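Side-chain contacts in probable ribosomal RNA small subunit methyltransferase (Thermus thermophilus, PDB 3DMH), which transfers a methyl group from S-adenosylmethionine to N2 of a guanosine in 16S ribosomal RNA: residues A246-L251 / L280-L285; E221-R226 / A252-E257; A191-L194 / T199-H202; V259-D264 / E291-E296. All blocks are in the same frame, centred on the assembly; numbering follows the deposited sequence.

Contact 1: residues A246-L251 / L280-L285. With SAM (S-adenosylmethionine), chain D.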
loop_
_atom_site.group_PDB
_atom_site.type_symbol
_atom_site.label_atom_id
_atom_site.label_comp_id
_atom_site.label_asym_id
_atom_site.label_seq_id
_atom_site.Cartn_x
_atom_site.Cartn_y
_atom_site.Cartn_z
ATOM N N ALA A 246 -8.290 -8.284 8.645
ATOM C CA ALA A 246 -9.661 -8.836 8.609
ATOM C C ALA A 246 -9.683 -10.359 8.447
ATOM O O ALA A 246 -10.516 -11.031 9.050
ATOM C CB ALA A 246 -10.501 -8.166 7.527
ATOM N N LEU A 247 -8.765 -10.906 7.645
ATOM C CA LEU A 247 -8.620 -12.376 7.526
ATOM C C LEU A 247 -7.628 -12.935 8.547
ATOM O O LEU A 247 -7.823 -14.022 9.099
ATOM C CB LEU A 247 -8.179 -12.783 6.115
ATOM C CG LEU A 247 -9.038 -12.268 4.957
ATOM C CD1 LEU A 247 -8.481 -12.708 3.609
ATOM C CD2 LEU A 247 -10.500 -12.717 5.088
ATOM N N THR A 248 -6.555 -12.179 8.770
ATOM C CA THR A 248 -5.437 -12.617 9.604
ATOM C C THR A 248 -5.845 -12.905 11.046
ATOM O O THR A 248 -5.486 -13.940 11.595
ATOM C CB THR A 248 -4.337 -11.537 9.642
ATOM O OG1 THR A 248 -4.196 -10.925 8.337
ATOM C CG2 THR A 248 -3.013 -12.134 10.167
ATOM N N LEU A 249 -6.573 -11.977 11.654
ATOM C CA LEU A 249 -6.920 -12.125 13.079
ATOM C C LEU A 249 -7.830 -13.324 13.330
ATOM O O LEU A 249 -7.505 -14.157 14.187
ATOM C CB LEU A 249 -7.495 -10.824 13.677
ATOM C CG LEU A 249 -6.471 -9.895 14.356
ATOM C CD1 LEU A 249 -5.497 -9.267 13.361
ATOM C CD2 LEU A 249 -7.180 -8.804 15.151
ATOM N N PRO A 250 -8.958 -13.434 12.585
ATOM C CA PRO A 250 -9.815 -14.618 12.766
ATOM C C PRO A 250 -9.077 -15.930 12.523
ATOM O O PRO A 250 -9.235 -16.859 13.304
ATOM C CB PRO A 250 -10.913 -14.417 11.719
ATOM C CG PRO A 250 -10.997 -12.950 11.568
ATOM C CD PRO A 250 -9.558 -12.492 11.625
ATOM N N LEU A 251 -8.262 -16.005 11.465
ATOM C CA LEU A 251 -7.530 -17.248 11.217
ATOM C C LEU A 251 -6.536 -17.584 12.341
ATOM O O LEU A 251 -6.371 -18.762 12.690
ATOM C CB LEU A 251 -6.864 -17.238 9.839
ATOM C CG LEU A 251 -7.869 -17.268 8.673
ATOM C CD1 LEU A 251 -7.151 -16.929 7.376
ATOM C CD2 LEU A 251 -8.618 -18.611 8.566
ATOM N N LEU A 280 -3.338 -12.096 20.299
ATOM C CA LEU A 280 -3.099 -13.010 19.129
ATOM C C LEU A 280 -1.698 -12.900 18.520
ATOM O O LEU A 280 -1.113 -11.819 18.508
ATOM C CB LEU A 280 -4.124 -12.746 18.011
ATOM C CG LEU A 280 -5.592 -13.134 18.255
ATOM C CD1 LEU A 280 -6.509 -12.589 17.168
ATOM C CD2 LEU A 280 -5.737 -14.657 18.366
ATOM N N LYS A 281 -1.175 -14.007 17.986
ATOM C CA LYS A 281 0.174 -14.024 17.389
ATOM C C LYS A 281 0.132 -14.392 15.913
ATOM O O LYS A 281 -0.512 -15.363 15.511
ATOM C CB LYS A 281 1.103 -15.010 18.133
ATOM C CG LYS A 281 1.647 -14.525 19.487
ATOM C CD LYS A 281 0.611 -14.659 20.598
ATOM C CE LYS A 281 1.092 -14.032 21.897
ATOM N NZ LYS A 281 -0.068 -13.695 22.762
ATOM N N ALA A 282 0.831 -13.595 15.115
ATOM C CA ALA A 282 1.039 -13.868 13.691
ATOM C C ALA A 282 2.230 -13.062 13.206
ATOM O O ALA A 282 2.632 -12.080 13.846
ATOM C CB ALA A 282 -0.216 -13.524 12.871
ATOM N N GLN A 283 2.803 -13.475 12.078
ATOM C CA GLN A 283 3.890 -12.731 11.476
ATOM C C GLN A 283 3.276 -11.718 10.550
ATOM O O GLN A 283 2.479 -12.075 9.687
ATOM C CB GLN A 283 4.817 -13.645 10.695
ATOM C CG GLN A 283 5.514 -14.670 11.584
ATOM C CD GLN A 283 6.506 -15.503 10.814
ATOM O OE1 GLN A 283 7.521 -14.992 10.327
ATOM N NE2 GLN A 283 6.217 -16.782 10.681
ATOM N N ALA A 284 3.608 -10.460 10.781
ATOM C CA ALA A 284 3.051 -9.367 9.999
ATOM C C ALA A 284 4.193 -8.775 9.196
ATOM O O ALA A 284 4.915 -7.895 9.679
ATOM C CB ALA A 284 2.442 -8.314 10.922
ATOM N N LEU A 285 4.341 -9.246 7.957
ATOM C CA LEU A 285 5.527 -8.900 7.180
ATOM C C LEU A 285 5.243 -7.788 6.216
ATOM O O LEU A 285 4.226 -7.785 5.532
ATOM C CB LEU A 285 6.051 -10.113 6.409
ATOM C CG LEU A 285 6.285 -11.364 7.254
ATOM C CD1 LEU A 285 6.840 -12.430 6.355
ATOM C CD2 LEU A 285 7.242 -11.054 8.372
HETATM N N SAM D . -6.828 -8.727 3.599
HETATM C CA SAM D . -7.368 -7.372 3.965
HETATM C C SAM D . -8.872 -7.465 4.109
HETATM O O SAM D . -9.397 -8.502 3.679
HETATM O OXT SAM D . -9.505 -6.516 4.601
HETATM C CB SAM D . -7.045 -6.334 2.889
HETATM C CG SAM D . -7.592 -6.631 1.490
HETATM S SD SAM D . -7.246 -5.265 0.336
HETATM C CE SAM D . -8.516 -5.532 -0.935
HETATM C "C5'" SAM D . -5.759 -5.764 -0.582
HETATM C "C4'" SAM D . -4.487 -5.567 0.226
HETATM O "O4'" SAM D . -3.427 -5.899 -0.667
HETATM C "C3'" SAM D . -4.252 -4.136 0.729
HETATM O "O3'" SAM D . -4.040 -4.100 2.135
HETATM C "C2'" SAM D . -3.026 -3.681 -0.068
HETATM O "O2'" SAM D . -2.202 -2.730 0.577
HETATM C "C1'" SAM D . -2.366 -5.037 -0.306
HETATM N N9 SAM D . -1.378 -4.977 -1.366
HETATM C C8 SAM D . -1.362 -4.175 -2.504
HETATM N N7 SAM D . -0.261 -4.470 -3.238
HETATM C C5 SAM D . 0.437 -5.448 -2.560
HETATM C C6 SAM D . 1.648 -6.108 -2.797
HETATM N N6 SAM D . 2.403 -5.816 -3.866
HETATM N N1 SAM D . 2.053 -7.056 -1.887
HETATM C C2 SAM D . 1.310 -7.348 -0.765
HETATM N N3 SAM D . 0.132 -6.668 -0.474
HETATM C C4 SAM D . -0.276 -5.753 -1.382
#
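Leu-280 does most of the touching here, with one branch. Its CD1 methyl lies 3.9 Å from Leu-249 CG and 3.5 Å from Leu-249 O, so it packs against both the side chain and the backbone carbonyl of the helix. The Leu-280 side chain sets out toward the helix and, with CG anti to the carbonyl carbon (chi1 -69°), crosses that of Leu-249 obliquely. Leu-249 also packs on Leu-271 and Leu-275 of helix 265-277. This is the edge of a Rossmann-like methyltransferase domain: 280-285 runs into and includes most of strand 283-286, an outermost strand of the sheet, while 246-251 enters helix 248-253 from the cofactor loop that follows strand 236-240. One residue earlier on the helix, Thr-248 divides its two branches. CG2, anti to the backbone N, meets Ala-282 CB at 4.1 Å, whereas OG1 is taken by a hydrogen bond to Asp-239 OD2. At the other end of 246-251 the chain reaches S-adenosylmethionine, where Ala-246 CB comes within 3.5 Å of OXT and Leu-247 CG within 4.0 Å of O of the cofactor's carboxylate.

Contact 2: residues E221-R226 / A252-E257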
loop_
_atom_site.group_PDB
_atom_site.type_symbol
_atom_site.label_atom_id
_atom_site.label_comp_id
_atom_site.label_asym_id
_atom_site.label_seq_id
_atom_site.Cartn_x
_atom_site.Cartn_y
_atom_site.Cartn_z
ATOM N N GLU A 221 -16.551 -17.009 5.782
ATOM C CA GLU A 221 -17.732 -17.877 5.843
ATOM C C GLU A 221 -17.562 -19.094 4.937
ATOM O O GLU A 221 -17.817 -20.223 5.366
ATOM C CB GLU A 221 -18.993 -17.088 5.506
ATOM C CG GLU A 221 -19.312 -16.034 6.554
ATOM C CD GLU A 221 -20.354 -15.022 6.100
ATOM O OE1 GLU A 221 -20.572 -14.874 4.876
ATOM O OE2 GLU A 221 -20.940 -14.358 6.979
ATOM N N ALA A 222 -17.101 -18.869 3.707
ATOM C CA ALA A 222 -16.887 -19.953 2.748
ATOM C C ALA A 222 -15.813 -20.911 3.263
ATOM O O ALA A 222 -15.951 -22.132 3.150
ATOM C CB ALA A 222 -16.486 -19.399 1.389
ATOM N N LEU A 223 -14.757 -20.333 3.833
ATOM C CA LEU A 223 -13.646 -21.094 4.389
ATOM C C LEU A 223 -14.102 -21.983 5.531
ATOM O O LEU A 223 -13.835 -23.186 5.522
ATOM C CB LEU A 223 -12.517 -20.151 4.848
ATOM C CG LEU A 223 -11.213 -20.784 5.353
ATOM C CD1 LEU A 223 -10.039 -19.885 5.010
ATOM C CD2 LEU A 223 -11.257 -21.060 6.858
ATOM N N GLN A 224 -14.811 -21.400 6.498
ATOM C CA GLN A 224 -15.276 -22.178 7.645
ATOM C C GLN A 224 -16.271 -23.270 7.236
ATOM O O GLN A 224 -16.262 -24.364 7.801
ATOM C CB GLN A 224 -15.866 -21.301 8.751
ATOM C CG GLN A 224 -16.344 -22.136 9.953
ATOM C CD GLN A 224 -16.494 -21.361 11.244
ATOM O OE1 GLN A 224 -17.609 -21.088 11.689
ATOM N NE2 GLN A 224 -15.371 -21.023 11.866
ATOM N N GLU A 225 -17.112 -22.982 6.246
ATOM C CA GLU A 225 -18.085 -23.977 5.773
ATOM C C GLU A 225 -17.380 -25.146 5.092
ATOM O O GLU A 225 -17.771 -26.306 5.265
ATOM C CB GLU A 225 -19.102 -23.350 4.816
ATOM C CG GLU A 225 -20.112 -22.438 5.498
ATOM C CD GLU A 225 -20.983 -21.663 4.523
ATOM O OE1 GLU A 225 -20.786 -21.782 3.292
ATOM O OE2 GLU A 225 -21.877 -20.930 5.000
ATOM N N ARG A 226 -16.338 -24.831 4.329
ATOM C CA ARG A 226 -15.574 -25.822 3.582
ATOM C C ARG A 226 -14.693 -26.682 4.492
ATOM O O ARG A 226 -14.691 -27.913 4.371
ATOM C CB ARG A 226 -14.729 -25.110 2.518
ATOM C CG ARG A 226 -13.752 -25.989 1.745
ATOM C CD ARG A 226 -14.346 -26.478 0.450
ATOM N NE ARG A 226 -13.521 -27.513 -0.164
ATOM C CZ ARG A 226 -13.785 -28.092 -1.331
ATOM N NH1 ARG A 226 -14.854 -27.727 -2.033
ATOM N NH2 ARG A 226 -12.976 -29.035 -1.801
ATOM N N ALA A 252 -5.902 -16.563 12.923
ATOM C CA ALA A 252 -5.014 -16.764 14.084
ATOM C C ALA A 252 -5.821 -17.221 15.286
ATOM O O ALA A 252 -5.406 -18.125 16.020
ATOM C CB ALA A 252 -4.247 -15.492 14.428
ATOM N N ARG A 253 -6.981 -16.593 15.473
ATOM C CA ARG A 253 -7.889 -16.971 16.570
ATOM C C ARG A 253 -8.351 -18.429 16.448
ATOM O O ARG A 253 -8.503 -19.124 17.459
ATOM C CB ARG A 253 -9.085 -16.010 16.638
ATOM C CG ARG A 253 -10.125 -16.256 17.759
ATOM C CD ARG A 253 -9.542 -16.180 19.158
ATOM N NE ARG A 253 -8.981 -14.875 19.516
ATOM C CZ ARG A 253 -9.688 -13.778 19.788
ATOM N NH1 ARG A 253 -11.019 -13.790 19.723
ATOM N NH2 ARG A 253 -9.052 -12.659 20.127
ATOM N N MET A 254 -8.535 -18.882 15.213
ATOM C CA MET A 254 -8.919 -20.263 14.919
ATOM C C MET A 254 -7.757 -21.251 15.069
ATOM O O MET A 254 -7.942 -22.454 14.883
ATOM C CB MET A 254 -9.542 -20.380 13.519
ATOM C CG MET A 254 -10.852 -19.607 13.306
ATOM S SD MET A 254 -11.342 -19.478 11.560
ATOM C CE MET A 254 -12.048 -21.095 11.267
ATOM N N GLY A 255 -6.571 -20.754 15.414
ATOM C CA GLY A 255 -5.434 -21.622 15.744
ATOM C C GLY A 255 -4.452 -21.879 14.612
ATOM O O GLY A 255 -3.577 -22.750 14.729
ATOM N N ALA A 256 -4.609 -21.149 13.509
ATOM C CA ALA A 256 -3.676 -21.228 12.396
ATOM C C ALA A 256 -2.375 -20.530 12.760
ATOM O O ALA A 256 -2.364 -19.590 13.574
ATOM C CB ALA A 256 -4.279 -20.569 11.156
ATOM N N GLU A 257 -1.283 -20.974 12.145
ATOM C CA GLU A 257 -0.000 -20.277 12.229
ATOM C C GLU A 257 0.134 -19.385 10.994
ATOM O O GLU A 257 0.546 -19.846 9.929
ATOM C CB GLU A 257 1.146 -21.289 12.332
ATOM C CG GLU A 257 0.917 -22.324 13.440
ATOM C CD GLU A 257 2.005 -23.386 13.550
ATOM O OE1 GLU A 257 3.074 -23.249 12.921
ATOM O OE2 GLU A 257 1.785 -24.370 14.288
#
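Helix 214-227 and the end of helix 248-253 come nearest at Gln-224 and Met-254, whose CA atoms are 9.8 Å apart, so the contact is made by the outer parts of the side chains. The two bridge the gap about equally. Met-254 leaves with CG anti to the carbonyl carbon and then bends at the last torsion (chi3 79°), which presents the terminal CE to the other helix. There CE meets Gln-224 NE2 at 3.4 Å, a van der Waals contact of a methyl with an amide nitrogen. Gln-224 gets that far because its chain is extended beyond CG. Deeper in, Leu-223 CD2 approaches the same methyl more loosely, at 4.5 Å. Val-232 touches both Leu-223 and Met-254, and Phe-337 of strand 334-340 touches Leu-223, which is buried. Met-254 sits just where its helix stops. Gly-255 takes a positive phi of 97°, its N bonds back to Ala-252 O at 2.9 Å, and Ala-256 N bonds back to Leu-251 O. Together these two bonds close the helix in a Schellman motif, here at the turn from helix to strand in one beta-alpha-beta unit of the Rossmann-like methyltransferase fold.

Contact 3: residues A191-L194 / T199-H202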
loop_
_atom_site.group_PDB
_atom_site.type_symbol
_atom_site.label_atom_id
_atom_site.label_comp_id
_atom_site.label_asym_id
_atom_site.label_seq_id
_atom_site.Cartn_x
_atom_site.Cartn_y
_atom_site.Cartn_z
ATOM N N ALA A 191 -15.787 -5.702 15.647
ATOM C CA ALA A 191 -16.616 -6.489 14.747
ATOM C C ALA A 191 -16.751 -7.913 15.280
ATOM O O ALA A 191 -15.823 -8.440 15.904
ATOM C CB ALA A 191 -16.024 -6.510 13.347
ATOM N N ARG A 192 -17.897 -8.535 15.028
ATOM C CA ARG A 192 -18.076 -9.929 15.376
ATOM C C ARG A 192 -17.934 -10.758 14.113
ATOM O O ARG A 192 -18.629 -10.519 13.125
ATOM C CB ARG A 192 -19.436 -10.160 16.042
ATOM C CG ARG A 192 -19.581 -11.534 16.667
ATOM C CD ARG A 192 -20.928 -11.637 17.382
ATOM N NE ARG A 192 -21.156 -12.938 18.016
ATOM C CZ ARG A 192 -20.672 -13.295 19.202
ATOM N NH1 ARG A 192 -19.911 -12.454 19.896
ATOM N NH2 ARG A 192 -20.940 -14.502 19.692
ATOM N N ILE A 193 -16.983 -11.688 14.135
ATOM C CA ILE A 193 -16.687 -12.521 12.983
ATOM C C ILE A 193 -16.736 -13.989 13.380
ATOM O O ILE A 193 -16.024 -14.421 14.292
ATOM C CB ILE A 193 -15.300 -12.162 12.351
ATOM C CG1 ILE A 193 -15.282 -10.703 11.858
ATOM C CG2 ILE A 193 -14.965 -13.122 11.217
ATOM C CD1 ILE A 193 -13.887 -10.147 11.556
ATOM N N LEU A 194 -17.594 -14.744 12.698
ATOM C CA LEU A 194 -17.768 -16.178 12.944
ATOM C C LEU A 194 -17.905 -16.508 14.436
ATOM O O LEU A 194 -17.264 -17.431 14.942
ATOM C CB LEU A 194 -16.619 -16.986 12.305
ATOM C CG LEU A 194 -16.307 -16.848 10.811
ATOM C CD1 LEU A 194 -14.984 -17.534 10.475
ATOM C CD2 LEU A 194 -17.431 -17.402 9.954
ATOM N N THR A 199 -11.356 -6.450 17.903
ATOM C CA THR A 199 -11.194 -5.007 17.813
ATOM C C THR A 199 -10.027 -4.735 16.893
ATOM O O THR A 199 -8.878 -5.008 17.242
ATOM C CB THR A 199 -10.943 -4.355 19.179
ATOM O OG1 THR A 199 -12.062 -4.626 20.037
ATOM C CG2 THR A 199 -10.801 -2.852 19.033
ATOM N N PHE A 200 -10.342 -4.192 15.727
ATOM C CA PHE A 200 -9.313 -3.816 14.763
ATOM C C PHE A 200 -8.788 -2.409 15.015
ATOM O O PHE A 200 -9.510 -1.524 15.486
ATOM C CB PHE A 200 -9.828 -3.968 13.337
ATOM C CG PHE A 200 -10.209 -5.375 12.985
ATOM C CD1 PHE A 200 -9.246 -6.296 12.586
ATOM C CD2 PHE A 200 -11.531 -5.794 13.081
ATOM C CE1 PHE A 200 -9.595 -7.605 12.265
ATOM C CE2 PHE A 200 -11.898 -7.102 12.773
ATOM C CZ PHE A 200 -10.925 -8.014 12.354
ATOM N N HIS A 201 -7.511 -2.214 14.693
ATOM C CA HIS A 201 -6.823 -0.951 14.916
ATOM C C HIS A 201 -6.118 -0.624 13.634
ATOM O O HIS A 201 -5.492 -1.493 13.033
ATOM C CB HIS A 201 -5.782 -1.090 16.013
ATOM C CG HIS A 201 -6.370 -1.169 17.382
ATOM N ND1 HIS A 201 -6.958 -2.313 17.887
ATOM C CD2 HIS A 201 -6.498 -0.227 18.345
ATOM C CE1 HIS A 201 -7.399 -2.074 19.111
ATOM N NE2 HIS A 201 -7.135 -0.816 19.411
ATOM N N HIS A 202 -6.231 0.620 13.210
ATOM C CA HIS A 202 -5.536 1.016 11.990
ATOM C C HIS A 202 -5.203 2.488 11.890
ATOM O O HIS A 202 -5.848 3.358 12.500
ATOM C CB HIS A 202 -6.306 0.540 10.751
ATOM C CG HIS A 202 -7.668 1.135 10.622
ATOM N ND1 HIS A 202 -7.870 2.442 10.232
ATOM C CD2 HIS A 202 -8.896 0.607 10.836
ATOM C CE1 HIS A 202 -9.166 2.692 10.207
ATOM N NE2 HIS A 202 -9.810 1.598 10.573
#
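Thr-199 O accepts two side-chain donors: Asn-278 ND2, and more weakly His-201 ND1, which lies 3.4 Å from Thr-199 O with a bent N-H...O angle of 134°. The carbonyl belongs to a two-stranded beta hairpin, strands 187-193 and 196-202, which is separate from the large sheets of the protein. Backbone bonds such as those of Ala-191 with Tyr-198 and Phe-200 with Phe-189 pair the strands; between 191-194 and 199-202 themselves the side-chain contact is apolar and centres on Phe-200. With CG anti to the carbonyl carbon (chi1 -62°), Phe-200 reaches the partner strand with the CE2-CZ edge of its ring. Ile-193 comes in at that edge, in the ring plane. Its CD1 lies 3.7 Å from Phe-200 CZ and 3.8 Å from Phe-200 CE2, and the two side chains cross at about a right angle. An extended chi2 of 165° carries CD1 out there. The Phe-200 ring also meets those of Phe-189 and Tyr-244, and Val-212 touches Ala-191, Ile-193 and Phe-200 alike. Ile-193 packs in addition on Leu-217 and Leu-220, which fastens the hairpin to helix 214-227. Arg-192, itself exposed, forms a salt bridge through NH1 with Glu-197 OE2. The second contact at the ring edge is longer: Ala-191 CB stands 4.2 Å from Phe-200 CE2.

Contact 4: residues V259-D264 / E291-E296. With SAM (S-adenosylmethionine), chain D.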
loop_
_atom_site.group_PDB
_atom_site.type_symbol
_atom_site.label_atom_id
_atom_site.label_comp_id
_atom_site.label_asym_id
_atom_site.label_seq_id
_atom_site.Cartn_x
_atom_site.Cartn_y
_atom_site.Cartn_z
ATOM N N VAL A 259 1.027 -16.158 8.475
ATOM C CA VAL A 259 1.973 -15.169 7.965
ATOM C C VAL A 259 1.174 -14.229 7.083
ATOM O O VAL A 259 0.524 -14.688 6.145
ATOM C CB VAL A 259 3.066 -15.804 7.105
ATOM C CG1 VAL A 259 3.994 -14.715 6.530
ATOM C CG2 VAL A 259 3.879 -16.796 7.923
ATOM N N GLY A 260 1.180 -12.934 7.403
ATOM C CA GLY A 260 0.527 -11.922 6.560
ATOM C C GLY A 260 1.630 -11.213 5.804
ATOM O O GLY A 260 2.656 -10.871 6.389
ATOM N N VAL A 261 1.430 -11.041 4.494
ATOM C CA VAL A 261 2.330 -10.204 3.682
ATOM C C VAL A 261 1.535 -9.017 3.191
ATOM O O VAL A 261 0.387 -9.145 2.770
ATOM C CB VAL A 261 3.003 -10.947 2.508
ATOM C CG1 VAL A 261 4.029 -11.959 3.048
ATOM C CG2 VAL A 261 2.018 -11.655 1.559
ATOM N N GLU A 262 2.160 -7.847 3.284
ATOM C CA GLU A 262 1.455 -6.588 3.019
ATOM C C GLU A 262 2.478 -5.555 2.538
ATOM O O GLU A 262 3.521 -5.368 3.207
ATOM C CB GLU A 262 0.756 -6.131 4.305
ATOM C CG GLU A 262 0.185 -4.726 4.279
ATOM C CD GLU A 262 -0.792 -4.516 3.136
ATOM O OE1 GLU A 262 -1.809 -5.238 3.081
ATOM O OE2 GLU A 262 -0.527 -3.620 2.315
ATOM N N ASP A 263 2.225 -4.913 1.394
ATOM C CA ASP A 263 3.210 -4.008 0.812
ATOM C C ASP A 263 3.217 -2.645 1.499
ATOM O O ASP A 263 4.201 -1.917 1.366
ATOM C CB ASP A 263 2.883 -3.826 -0.667
ATOM C CG ASP A 263 3.929 -3.028 -1.417
ATOM O OD1 ASP A 263 5.080 -3.506 -1.523
ATOM O OD2 ASP A 263 3.586 -1.930 -1.955
ATOM N N ASP A 264 2.100 -2.277 2.137
ATOM C CA ASP A 264 1.963 -0.946 2.709
ATOM C C ASP A 264 2.336 -0.914 4.199
ATOM O O ASP A 264 1.714 -1.595 4.993
ATOM C CB ASP A 264 0.514 -0.439 2.537
ATOM C CG ASP A 264 0.235 0.782 3.372
ATOM O OD1 ASP A 264 1.053 1.691 3.331
ATOM O OD2 ASP A 264 -0.808 0.813 4.080
ATOM N N GLU A 291 7.981 -11.428 -1.462
ATOM C CA GLU A 291 9.392 -11.026 -1.478
ATOM C C GLU A 291 10.110 -11.296 -0.156
ATOM O O GLU A 291 11.292 -11.668 -0.142
ATOM C CB GLU A 291 9.465 -9.542 -1.856
ATOM C CG GLU A 291 10.788 -8.862 -1.677
ATOM C CD GLU A 291 10.789 -7.882 -0.545
ATOM O OE1 GLU A 291 9.698 -7.475 -0.060
ATOM O OE2 GLU A 291 11.910 -7.509 -0.152
ATOM N N ALA A 292 9.385 -11.116 0.951
ATOM C CA ALA A 292 9.983 -11.264 2.290
ATOM C C ALA A 292 10.194 -12.715 2.716
ATOM O O ALA A 292 10.899 -12.972 3.699
ATOM C CB ALA A 292 9.125 -10.560 3.328
ATOM N N LEU A 293 9.580 -13.662 2.006
ATOM C CA LEU A 293 9.643 -15.071 2.419
ATOM C C LEU A 293 10.919 -15.719 1.929
ATOM O O LEU A 293 11.543 -15.253 0.966
ATOM C CB LEU A 293 8.441 -15.868 1.906
ATOM C CG LEU A 293 7.040 -15.322 2.197
ATOM C CD1 LEU A 293 5.990 -16.249 1.641
ATOM C CD2 LEU A 293 6.777 -15.042 3.673
ATOM N N THR A 294 11.306 -16.809 2.586
ATOM C CA THR A 294 12.408 -17.602 2.078
ATOM C C THR A 294 11.938 -18.263 0.794
ATOM O O THR A 294 10.732 -18.404 0.559
ATOM C CB THR A 294 12.838 -18.702 3.070
ATOM O OG1 THR A 294 11.702 -19.523 3.374
ATOM C CG2 THR A 294 13.377 -18.082 4.342
ATOM N N GLU A 295 12.886 -18.675 -0.042
ATOM C CA GLU A 295 12.572 -19.429 -1.246
ATOM C C GLU A 295 11.744 -20.685 -0.919
ATOM O O GLU A 295 10.830 -21.044 -1.662
ATOM C CB GLU A 295 13.887 -19.830 -1.929
ATOM C CG GLU A 295 13.744 -20.425 -3.316
ATOM C CD GLU A 295 15.070 -20.526 -4.034
ATOM O OE1 GLU A 295 15.761 -19.489 -4.177
ATOM O OE2 GLU A 295 15.434 -21.648 -4.452
ATOM N N GLU A 296 12.044 -21.303 0.219
ATOM C CA GLU A 296 11.493 -22.616 0.575
ATOM C C GLU A 296 10.119 -22.617 1.259
ATOM O O GLU A 296 9.462 -23.662 1.313
ATOM C CB GLU A 296 12.491 -23.417 1.428
ATOM C CG GLU A 296 12.974 -22.723 2.710
ATOM C CD GLU A 296 14.273 -21.927 2.517
ATOM O OE1 GLU A 296 14.530 -21.440 1.391
ATOM O OE2 GLU A 296 15.038 -21.782 3.501
HETATM N N SAM D . -6.828 -8.727 3.599
HETATM C CA SAM D . -7.368 -7.372 3.965
HETATM C C SAM D . -8.872 -7.465 4.109
HETATM O O SAM D . -9.397 -8.502 3.679
HETATM O OXT SAM D . -9.505 -6.516 4.601
HETATM C CB SAM D . -7.045 -6.334 2.889
HETATM C CG SAM D . -7.592 -6.631 1.490
HETATM S SD SAM D . -7.246 -5.265 0.336
HETATM C CE SAM D . -8.516 -5.532 -0.935
HETATM C "C5'" SAM D . -5.759 -5.764 -0.582
HETATM C "C4'" SAM D . -4.487 -5.567 0.226
HETATM O "O4'" SAM D . -3.427 -5.899 -0.667
HETATM C "C3'" SAM D . -4.252 -4.136 0.729
HETATM O "O3'" SAM D . -4.040 -4.100 2.135
HETATM C "C2'" SAM D . -3.026 -3.681 -0.068
HETATM O "O2'" SAM D . -2.202 -2.730 0.577
HETATM C "C1'" SAM D . -2.366 -5.037 -0.306
HETATM N N9 SAM D . -1.378 -4.977 -1.366
HETATM C C8 SAM D . -1.362 -4.175 -2.504
HETATM N N7 SAM D . -0.261 -4.470 -3.238
HETATM C C5 SAM D . 0.437 -5.448 -2.560
HETATM C C6 SAM D . 1.648 -6.108 -2.797
HETATM N N6 SAM D . 2.403 -5.816 -3.866
HETATM N N1 SAM D . 2.053 -7.056 -1.887
HETATM C C2 SAM D . 1.310 -7.348 -0.765
HETATM N N3 SAM D . 0.132 -6.668 -0.474
HETATM C C4 SAM D . -0.276 -5.753 -1.382
#
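A single methyl, Leu-293 CD2, serves both valines of the strand, lying 4.0 Å from Val-259 CG1 and 4.2 Å from Val-261 CG1. The valines are two residues apart on strand 257-262 of the Rossmann-like sheet and so face the same way. Leu-293, from the loop between strands 283-286 and 299-304, crosses Val-261 at about a right angle, lies alongside Val-259 with the two side chains running opposite ways, and also touches Leu-285 of the neighbouring strand.

At the end of the strand is the acidic residue that class I methyltransferases use to hold the cofactor's ribose. S-adenosylmethionine gives O3' to Glu-262 OE1 at 2.7 Å and O2' to Glu-262 OE2 at 2.6 Å. A bend in the glutamate chain (chi2 56°) helps turn the carboxylate to the diol. Beside it, Asp-263 CB packs against the adenine, 3.4 Å from the cofactor's C6.

The second shell fixes the carboxylate's rotation. Gly-243 N binds OE1, and Asp-264 N reaches the anti lone pair of Glu-262 OE2 at 3.0 Å, so each oxygen has two partners. Asp-264 is the N-cap of helix 265-277: OD1 takes a weak hydrogen bond from Ala-266 N, and OD2 is hydrogen-bonded to Ser-267 OG. The Asp-263 carboxylate turns to a distant part of the chain: OD1 accepts from Ala-77 N, and OD2 is hydrogen-bonded to Ser-75 OG.

In the fold
Contact 3, in the hairpin, closes first along the chain; contact 1 interleaves with both contact 2 and contact 4, and contact 4 opens after contact 2 has closed. Contacts 1 and 2 share helix 248-253, with centres 11 Å apart. Contacts 1 and 4, 13 Å apart, meet in the sheet, where Gln-283 and Leu-285 pair with Gly-260 between neighbouring strands. The hairpin lies against this group: Phe-200 packs on Ala-246 and Leu-249, and Leu-194 on Gln-224. Contacts 3 and 4 are the most separate, 23 Å between centres. Contacts 1 and 4 touch S-adenosylmethionine; contact 3 lies close by and contact 2 further out, joining the hairpin, two helices and the sheet edge.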